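Local structure of cytochrome c2 iso-2 (Rhodospirillum centenum, 1JDL) at residues His54-Ala59 / Ala77-Phe82; Lys81-Ala86 / Glu90-Ser95. The protein carries electrons through a covalently bound heme c, serving in purple photosynthetic bacteria as the electron donor to oxidized bacteriochlorophyll. All coordinates share one frame; numbering follows the deposited sequence.

In the fold
Contacts 1 and 2 are neighbours in an all-alpha class I cytochrome c, their centres about 6 Å apart, and both are built on helix 75-85. In chain order helix 51-58 comes first, then, after helix 65-71, helix 75-85 and the loop residues 90-95. Contact 1 sets the end of helix 51-58 against the middle of helix 75-85; contact 2 folds the following loop back on that same helix. The ranges overlap at Lys81 and Phe82, of which Phe82 touches a partner segment in contact 1 only. Arg80 NH2 lies 3.0 Å from Gly94 O, a probable hydrogen bond, and Ala55 CB packs on Gln91 OE1. The three segments thus pack as one patch, whose inner end approaches the heme.

Contact 1: residues His54-Ala59 / Ala77-Phe82; sequences HAAGEA and AFLRKF
Two helices of the cytochrome c fold meet here: helix 51-58, at its C-terminal end, and helix 75-85, through one side of its middle turns. Ala56 faces Leu79, and their CA atoms, 6.5 Å apart, are the nearest pair across the contact. Such a short spacing is possible because the first helix offers little more than a methyl group: Ala56 CB touches Leu79 CD2 at 3.7 Å. In Leu79, CG stands anti to the carbonyl carbon and beside the backbone N (chi1 -67°), and the CD2 branch does the reaching.

Leu79 lies on the heme side of the pair, its side chain about 6 Å from the heme and about 7 Å from the side chain of the axial ligand Met98. One turn further on, Phe82 is placed over the end of helix 51-58, with CG anti to the backbone N (chi1 -176°). The CE2 corner of its ring makes the contact. Ala59 O sits at the ring edge, near the ring plane, 3.8 Å from Phe82 CE2, whereas Ala56 O approaches the same carbon obliquely at 3.6 Å. The methyl of Ala59 adds a looser apolar touch, CB to Phe82 CE2 at 4.1 Å. No hydrogen bond crosses between the segments. Leu61, in the loop beyond helix 51-58, packs against Ala56, Leu79 and Phe82.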
ATOM      1  N   HIS A  54      -0.396  -8.519  -7.046  1.00 13.67           N
ATOM      2  CA  HIS A  54       0.765  -9.372  -7.301  1.00 15.57           C
ATOM      3  C   HIS A  54       1.432  -8.985  -8.624  1.00 15.35           C
ATOM      4  O   HIS A  54       2.653  -8.838  -8.697  1.00 16.24           O
ATOM      5  CB  HIS A  54       0.328 -10.844  -7.332  1.00 16.94           C
ATOM      6  CG  HIS A  54       1.391 -11.786  -7.811  1.00 19.48           C
ATOM      7  ND1 HIS A  54       1.508 -12.165  -9.129  1.00 21.54           N
ATOM      8  CD2 HIS A  54       2.400 -12.402  -7.152  1.00 20.31           C
ATOM      9  CE1 HIS A  54       2.545 -12.972  -9.265  1.00 21.24           C
ATOM     10  NE2 HIS A  54       3.104 -13.132  -8.079  1.00 21.30           N
ATOM     11  N   ALA A  55       0.619  -8.799  -9.662  1.00 15.85           N
ATOM     12  CA  ALA A  55       1.122  -8.437 -10.984  1.00 15.11           C
ATOM     13  C   ALA A  55       1.858  -7.100 -10.981  1.00 15.44           C
ATOM     14  O   ALA A  55       2.871  -6.946 -11.663  1.00 15.20           O
ATOM     15  CB  ALA A  55      -0.028  -8.380 -11.981  1.00 16.40           C
ATOM     16  N   ALA A  56       1.346  -6.135 -10.222  1.00 15.32           N
ATOM     17  CA  ALA A  56       1.975  -4.820 -10.157  1.00 15.05           C
ATOM     18  C   ALA A  56       3.401  -4.921  -9.614  1.00 16.75           C
ATOM     19  O   ALA A  56       4.309  -4.265 -10.117  1.00 16.01           O
ATOM     20  CB  ALA A  56       1.141  -3.879  -9.292  1.00 17.34           C
ATOM     21  N   GLY A  57       3.593  -5.744  -8.586  1.00 16.54           N
ATOM     22  CA  GLY A  57       4.915  -5.909  -8.013  1.00 16.76           C
ATOM     23  C   GLY A  57       5.867  -6.544  -9.010  1.00 18.18           C
ATOM     24  O   GLY A  57       7.006  -6.099  -9.157  1.00 18.24           O
ATOM     25  N   GLU A  58       5.399  -7.583  -9.699  1.00 17.97           N
ATOM     26  CA  GLU A  58       6.218  -8.273 -10.695  1.00 20.47           C
ATOM     27  C   GLU A  58       6.583  -7.329 -11.837  1.00 21.62           C
ATOM     28  O   GLU A  58       7.627  -7.487 -12.478  1.00 22.48           O
ATOM     29  CB  GLU A  58       5.465  -9.482 -11.260  1.00 23.79           C
ATOM     30  CG  GLU A  58       5.240 -10.603 -10.261  1.00 30.61           C
ATOM     31  CD  GLU A  58       6.502 -11.393  -9.965  1.00 34.51           C
ATOM     32  OE1 GLU A  58       6.446 -12.302  -9.112  1.00 38.52           O
ATOM     33  OE2 GLU A  58       7.549 -11.110 -10.584  1.00 38.50           O
ATOM     34  N   ALA A  59       5.716  -6.351 -12.089  1.00 20.42           N
ATOM     35  CA  ALA A  59       5.942  -5.372 -13.147  1.00 18.71           C
ATOM     36  C   ALA A  59       6.865  -4.247 -12.678  1.00 20.10           C
ATOM     37  O   ALA A  59       7.129  -3.302 -13.424  1.00 20.72           O
ATOM     38  CB  ALA A  59       4.614  -4.798 -13.626  1.00 21.01           C
ATOM     39  N   ALA A  77      -7.340   2.460  -9.292  1.00 20.39           N
ATOM     40  CA  ALA A  77      -6.909   3.363 -10.352  1.00 19.97           C
ATOM     41  C   ALA A  77      -5.394   3.396 -10.475  1.00 19.49           C
ATOM     42  O   ALA A  77      -4.857   3.349 -11.580  1.00 20.78           O
ATOM     43  CB  ALA A  77      -7.445   4.766 -10.096  1.00 21.47           C
ATOM     44  N   PHE A  78      -4.707   3.467  -9.339  1.00 18.25           N
ATOM     45  CA  PHE A  78      -3.250   3.512  -9.344  1.00 18.56           C
ATOM     46  C   PHE A  78      -2.631   2.243  -9.924  1.00 18.05           C
ATOM     47  O   PHE A  78      -1.752   2.306 -10.783  1.00 18.06           O
ATOM     48  CB  PHE A  78      -2.717   3.723  -7.926  1.00 19.36           C
ATOM     49  CG  PHE A  78      -1.217   3.779  -7.849  1.00 20.00           C
ATOM     50  CD1 PHE A  78      -0.534   4.961  -8.126  1.00 21.66           C
ATOM     51  CD2 PHE A  78      -0.483   2.636  -7.542  1.00 21.06           C
ATOM     52  CE1 PHE A  78       0.863   5.004  -8.097  1.00 23.84           C
ATOM     53  CE2 PHE A  78       0.913   2.666  -7.509  1.00 20.27           C
ATOM     54  CZ  PHE A  78       1.586   3.852  -7.788  1.00 23.33           C
ATOM     55  N   LEU A  79      -3.082   1.092  -9.439  1.00 16.92           N
ATOM     56  CA  LEU A  79      -2.560  -0.187  -9.896  1.00 16.81           C
ATOM     57  C   LEU A  79      -2.819  -0.461 -11.372  1.00 17.46           C
ATOM     58  O   LEU A  79      -1.946  -0.970 -12.076  1.00 18.58           O
ATOM     59  CB  LEU A  79      -3.147  -1.314  -9.052  1.00 16.31           C
ATOM     60  CG  LEU A  79      -2.706  -1.338  -7.588  1.00 17.30           C
ATOM     61  CD1 LEU A  79      -3.509  -2.385  -6.828  1.00 17.33           C
ATOM     62  CD2 LEU A  79      -1.218  -1.638  -7.510  1.00 18.31           C
ATOM     63  N   ARG A  80      -4.016  -0.132 -11.843  1.00 17.35           N
ATOM     64  CA  ARG A  80      -4.351  -0.349 -13.244  1.00 18.95           C
ATOM     65  C   ARG A  80      -3.488   0.511 -14.156  1.00 19.47           C
ATOM     66  O   ARG A  80      -3.007   0.041 -15.191  1.00 19.69           O
ATOM     67  CB  ARG A  80      -5.834  -0.053 -13.479  1.00 21.80           C
ATOM     68  CG  ARG A  80      -6.740  -1.149 -12.943  1.00 22.75           C
ATOM     69  CD  ARG A  80      -8.215  -0.782 -13.029  1.00 29.48           C
ATOM     70  NE  ARG A  80      -9.058  -1.884 -12.568  1.00 32.29           N
ATOM     71  CZ  ARG A  80     -10.313  -1.751 -12.151  1.00 34.43           C
ATOM     72  NH1 ARG A  80     -10.887  -0.555 -12.127  1.00 35.24           N
ATOM     73  NH2 ARG A  80     -10.997  -2.818 -11.754  1.00 34.22           N
ATOM     74  N   LYS A  81      -3.276   1.765 -13.770  1.00 20.04           N
ATOM     75  CA  LYS A  81      -2.456   2.662 -14.573  1.00 21.92           C
ATOM     76  C   LYS A  81      -1.001   2.222 -14.568  1.00 21.21           C
ATOM     77  O   LYS A  81      -0.322   2.294 -15.593  1.00 22.28           O
ATOM     78  CB  LYS A  81      -2.558   4.097 -14.057  1.00 22.99           C
ATOM     79  CG  LYS A  81      -1.620   5.061 -14.767  1.00 26.72           C
ATOM     80  CD  LYS A  81      -1.730   6.471 -14.216  1.00 30.37           C
ATOM     81  CE  LYS A  81      -0.657   7.367 -14.821  1.00 32.80           C
ATOM     82  NZ  LYS A  81      -0.675   7.314 -16.311  1.00 33.21           N
ATOM     83  N   PHE A  82      -0.516   1.764 -13.416  1.00 20.50           N
ATOM     84  CA  PHE A  82       0.871   1.321 -13.322  1.00 20.87           C
ATOM     85  C   PHE A  82       1.145   0.157 -14.268  1.00 20.29           C
ATOM     86  O   PHE A  82       2.165   0.135 -14.958  1.00 20.75           O
ATOM     87  CB  PHE A  82       1.219   0.882 -11.895  1.00 19.59           C
ATOM     88  CG  PHE A  82       2.670   0.511 -11.722  1.00 21.89           C
ATOM     89  CD1 PHE A  82       3.610   1.474 -11.379  1.00 22.58           C
ATOM     90  CD2 PHE A  82       3.102  -0.789 -11.965  1.00 21.60           C
ATOM     91  CE1 PHE A  82       4.966   1.150 -11.283  1.00 23.42           C
ATOM     92  CE2 PHE A  82       4.452  -1.125 -11.874  1.00 22.75           C
ATOM     93  CZ  PHE A  82       5.387  -0.150 -11.532  1.00 22.59           C
TER

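Contact 2: residues Lys81-Ala86 / Glu90-Ser95; sequences KFLADA and EQAKGS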
ATOM      1  N   LYS A  81      -3.276   1.765 -13.770  1.00 20.04           N
ATOM      2  CA  LYS A  81      -2.456   2.662 -14.573  1.00 21.92           C
ATOM      3  C   LYS A  81      -1.001   2.222 -14.568  1.00 21.21           C
ATOM      4  O   LYS A  81      -0.322   2.294 -15.593  1.00 22.28           O
ATOM      5  CB  LYS A  81      -2.558   4.097 -14.057  1.00 22.99           C
ATOM      6  CG  LYS A  81      -1.620   5.061 -14.767  1.00 26.72           C
ATOM      7  CD  LYS A  81      -1.730   6.471 -14.216  1.00 30.37           C
ATOM      8  CE  LYS A  81      -0.657   7.367 -14.821  1.00 32.80           C
ATOM      9  NZ  LYS A  81      -0.675   7.314 -16.311  1.00 33.21           N
ATOM     10  N   PHE A  82      -0.516   1.764 -13.416  1.00 20.50           N
ATOM     11  CA  PHE A  82       0.871   1.321 -13.322  1.00 20.87           C
ATOM     12  C   PHE A  82       1.145   0.157 -14.268  1.00 20.29           C
ATOM     13  O   PHE A  82       2.165   0.135 -14.958  1.00 20.75           O
ATOM     14  CB  PHE A  82       1.219   0.882 -11.895  1.00 19.59           C
ATOM     15  CG  PHE A  82       2.670   0.511 -11.722  1.00 21.89           C
ATOM     16  CD1 PHE A  82       3.610   1.474 -11.379  1.00 22.58           C
ATOM     17  CD2 PHE A  82       3.102  -0.789 -11.965  1.00 21.60           C
ATOM     18  CE1 PHE A  82       4.966   1.150 -11.283  1.00 23.42           C
ATOM     19  CE2 PHE A  82       4.452  -1.125 -11.874  1.00 22.75           C
ATOM     20  CZ  PHE A  82       5.387  -0.150 -11.532  1.00 22.59           C
ATOM     21  N   LEU A  83       0.242  -0.818 -14.284  1.00 20.74           N
ATOM     22  CA  LEU A  83       0.397  -1.985 -15.142  1.00 20.78           C
ATOM     23  C   LEU A  83       0.302  -1.630 -16.615  1.00 22.42           C
ATOM     24  O   LEU A  83       1.046  -2.166 -17.439  1.00 23.06           O
ATOM     25  CB  LEU A  83      -0.649  -3.042 -14.794  1.00 20.97           C
ATOM     26  CG  LEU A  83      -0.380  -3.793 -13.484  1.00 22.00           C
ATOM     27  CD1 LEU A  83      -1.585  -4.635 -13.114  1.00 23.28           C
ATOM     28  CD2 LEU A  83       0.853  -4.659 -13.648  1.00 22.45           C
ATOM     29  N   ALA A  84      -0.618  -0.733 -16.948  1.00 21.84           N
ATOM     30  CA  ALA A  84      -0.778  -0.315 -18.336  1.00 21.89           C
ATOM     31  C   ALA A  84       0.482   0.406 -18.805  1.00 22.04           C
ATOM     32  O   ALA A  84       1.012   0.112 -19.877  1.00 22.37           O
ATOM     33  CB  ALA A  84      -1.985   0.597 -18.473  1.00 23.57           C
ATOM     34  N   ASP A  85       0.965   1.347 -18.000  1.00 22.10           N
ATOM     35  CA  ASP A  85       2.167   2.098 -18.350  1.00 23.03           C
ATOM     36  C   ASP A  85       3.373   1.184 -18.533  1.00 23.46           C
ATOM     37  O   ASP A  85       4.271   1.477 -19.323  1.00 22.65           O
ATOM     38  CB  ASP A  85       2.497   3.132 -17.269  1.00 24.51           C
ATOM     39  CG  ASP A  85       1.589   4.344 -17.315  1.00 24.70           C
ATOM     40  OD1 ASP A  85       0.789   4.461 -18.264  1.00 25.61           O
ATOM     41  OD2 ASP A  85       1.687   5.187 -16.397  1.00 27.84           O
ATOM     42  N   ALA A  86       3.389   0.076 -17.796  1.00 23.09           N
ATOM     43  CA  ALA A  86       4.502  -0.867 -17.856  1.00 23.91           C
ATOM     44  C   ALA A  86       4.448  -1.823 -19.041  1.00 24.92           C
ATOM     45  O   ALA A  86       5.406  -2.562 -19.287  1.00 25.74           O
ATOM     46  CB  ALA A  86       4.573  -1.667 -16.559  1.00 24.35           C
ATOM     47  N   GLU A  90      -3.091  -5.928 -20.099  1.00 32.28           N
ATOM     48  CA  GLU A  90      -3.954  -7.098 -20.027  1.00 35.18           C
ATOM     49  C   GLU A  90      -4.141  -7.612 -18.601  1.00 35.35           C
ATOM     50  O   GLU A  90      -5.140  -8.261 -18.298  1.00 35.36           O
ATOM     51  CB  GLU A  90      -3.388  -8.210 -20.911  1.00 38.70           C
ATOM     52  CG  GLU A  90      -2.018  -8.703 -20.479  1.00 43.67           C
ATOM     53  CD  GLU A  90      -1.363  -9.584 -21.525  1.00 46.84           C
ATOM     54  OE1 GLU A  90      -2.003 -10.561 -21.968  1.00 48.94           O
ATOM     55  OE2 GLU A  90      -0.204  -9.297 -21.901  1.00 49.66           O
ATOM     56  N   GLN A  91      -3.187  -7.316 -17.724  1.00 34.38           N
ATOM     57  CA  GLN A  91      -3.270  -7.773 -16.342  1.00 35.43           C
ATOM     58  C   GLN A  91      -3.940  -6.770 -15.410  1.00 35.15           C
ATOM     59  O   GLN A  91      -4.016  -6.995 -14.204  1.00 35.64           O
ATOM     60  CB  GLN A  91      -1.871  -8.101 -15.812  1.00 37.11           C
ATOM     61  CG  GLN A  91      -1.097  -9.071 -16.688  1.00 40.42           C
ATOM     62  CD  GLN A  91       0.180  -9.557 -16.035  1.00 42.47           C
ATOM     63  OE1 GLN A  91       0.144 -10.242 -15.012  1.00 43.69           O
ATOM     64  NE2 GLN A  91       1.317  -9.205 -16.623  1.00 43.19           N
ATOM     65  N   ALA A  92      -4.437  -5.671 -15.969  1.00 34.25           N
ATOM     66  CA  ALA A  92      -5.087  -4.636 -15.169  1.00 34.74           C
ATOM     67  C   ALA A  92      -6.610  -4.687 -15.221  1.00 34.77           C
ATOM     68  O   ALA A  92      -7.278  -3.704 -14.896  1.00 35.54           O
ATOM     69  CB  ALA A  92      -4.599  -3.259 -15.615  1.00 34.40           C
ATOM     70  N   LYS A  93      -7.164  -5.828 -15.617  1.00 34.91           N
ATOM     71  CA  LYS A  93      -8.614  -5.969 -15.707  1.00 35.09           C
ATOM     72  C   LYS A  93      -9.259  -6.350 -14.374  1.00 34.85           C
ATOM     73  O   LYS A  93     -10.459  -6.145 -14.177  1.00 36.04           O
ATOM     74  CB  LYS A  93      -8.971  -7.003 -16.779  1.00 36.37           C
ATOM     75  CG  LYS A  93      -8.518  -6.604 -18.177  1.00 38.90           C
ATOM     76  CD  LYS A  93      -8.893  -7.649 -19.216  1.00 40.21           C
ATOM     77  CE  LYS A  93      -8.419  -7.235 -20.601  1.00 41.64           C
ATOM     78  NZ  LYS A  93      -8.762  -8.247 -21.638  1.00 43.43           N
ATOM     79  N   GLY A  94      -8.461  -6.897 -13.463  1.00 32.51           N
ATOM     80  CA  GLY A  94      -8.981  -7.291 -12.164  1.00 31.09           C
ATOM     81  C   GLY A  94      -9.100  -6.127 -11.193  1.00 28.64           C
ATOM     82  O   GLY A  94      -8.920  -4.970 -11.574  1.00 28.03           O
ATOM     83  N   SER A  95      -9.405  -6.434  -9.935  1.00 26.63           N
ATOM     84  CA  SER A  95      -9.550  -5.413  -8.905  1.00 25.76           C
ATOM     85  C   SER A  95      -8.801  -5.811  -7.633  1.00 23.07           C
ATOM     86  O   SER A  95      -8.657  -6.997  -7.332  1.00 22.63           O
ATOM     87  CB  SER A  95     -11.034  -5.204  -8.589  1.00 28.60           C
ATOM     88  OG  SER A  95     -11.206  -4.331  -7.488  1.00 34.85           O
TER
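Along residues 81-86, the contact with the returning loop is concentrated on Leu83; Leu83 CA and Ala92 CA, 6.1 Å apart, are the nearest such pair. Lys81, at the start of the segment, has its CB directed away from the loop. Its extended chain turns at the last torsion (chi4 53°) and brings Lys81 NZ to Asp85 OD2 at 3.2 Å, a salt bridge between residues i and i+4, one turn apart, that uses the syn lone pair of the carboxylate oxygen.

Leu83 then points toward the loop and meets it at two levels. Near the backbone, Leu83 CB rests against the methyl of Ala92, CB to CB at 4.0 Å. Further out, with CG anti to the carbonyl carbon (chi1 -74°), the branch carries Leu83 CD1 to within 3.6 Å of the carbonyl oxygen Gln91 O. The aliphatic start of the Gln91 side chain is more distant, with Gln91 CB 4.4 Å from Leu83 CD1. The buried Leu83 side chain also reaches Ile52 and Ala59.

Asp85 N bonds to Lys81 O at 2.9 Å and Ala86 N to Phe82 O at 3.1 Å, backbone bonds of the helical i to i+4 pattern, while the additional bond from Ala86 N to Leu83 O is weak. No hydrogen bond joins the two segments directly. Away from the heme-iron ligands, the loop that leads from helix 75-85 toward helix 105-115 folds back, through a short 3-10 segment, on the helix it leaves, as part of the cytochrome c fold.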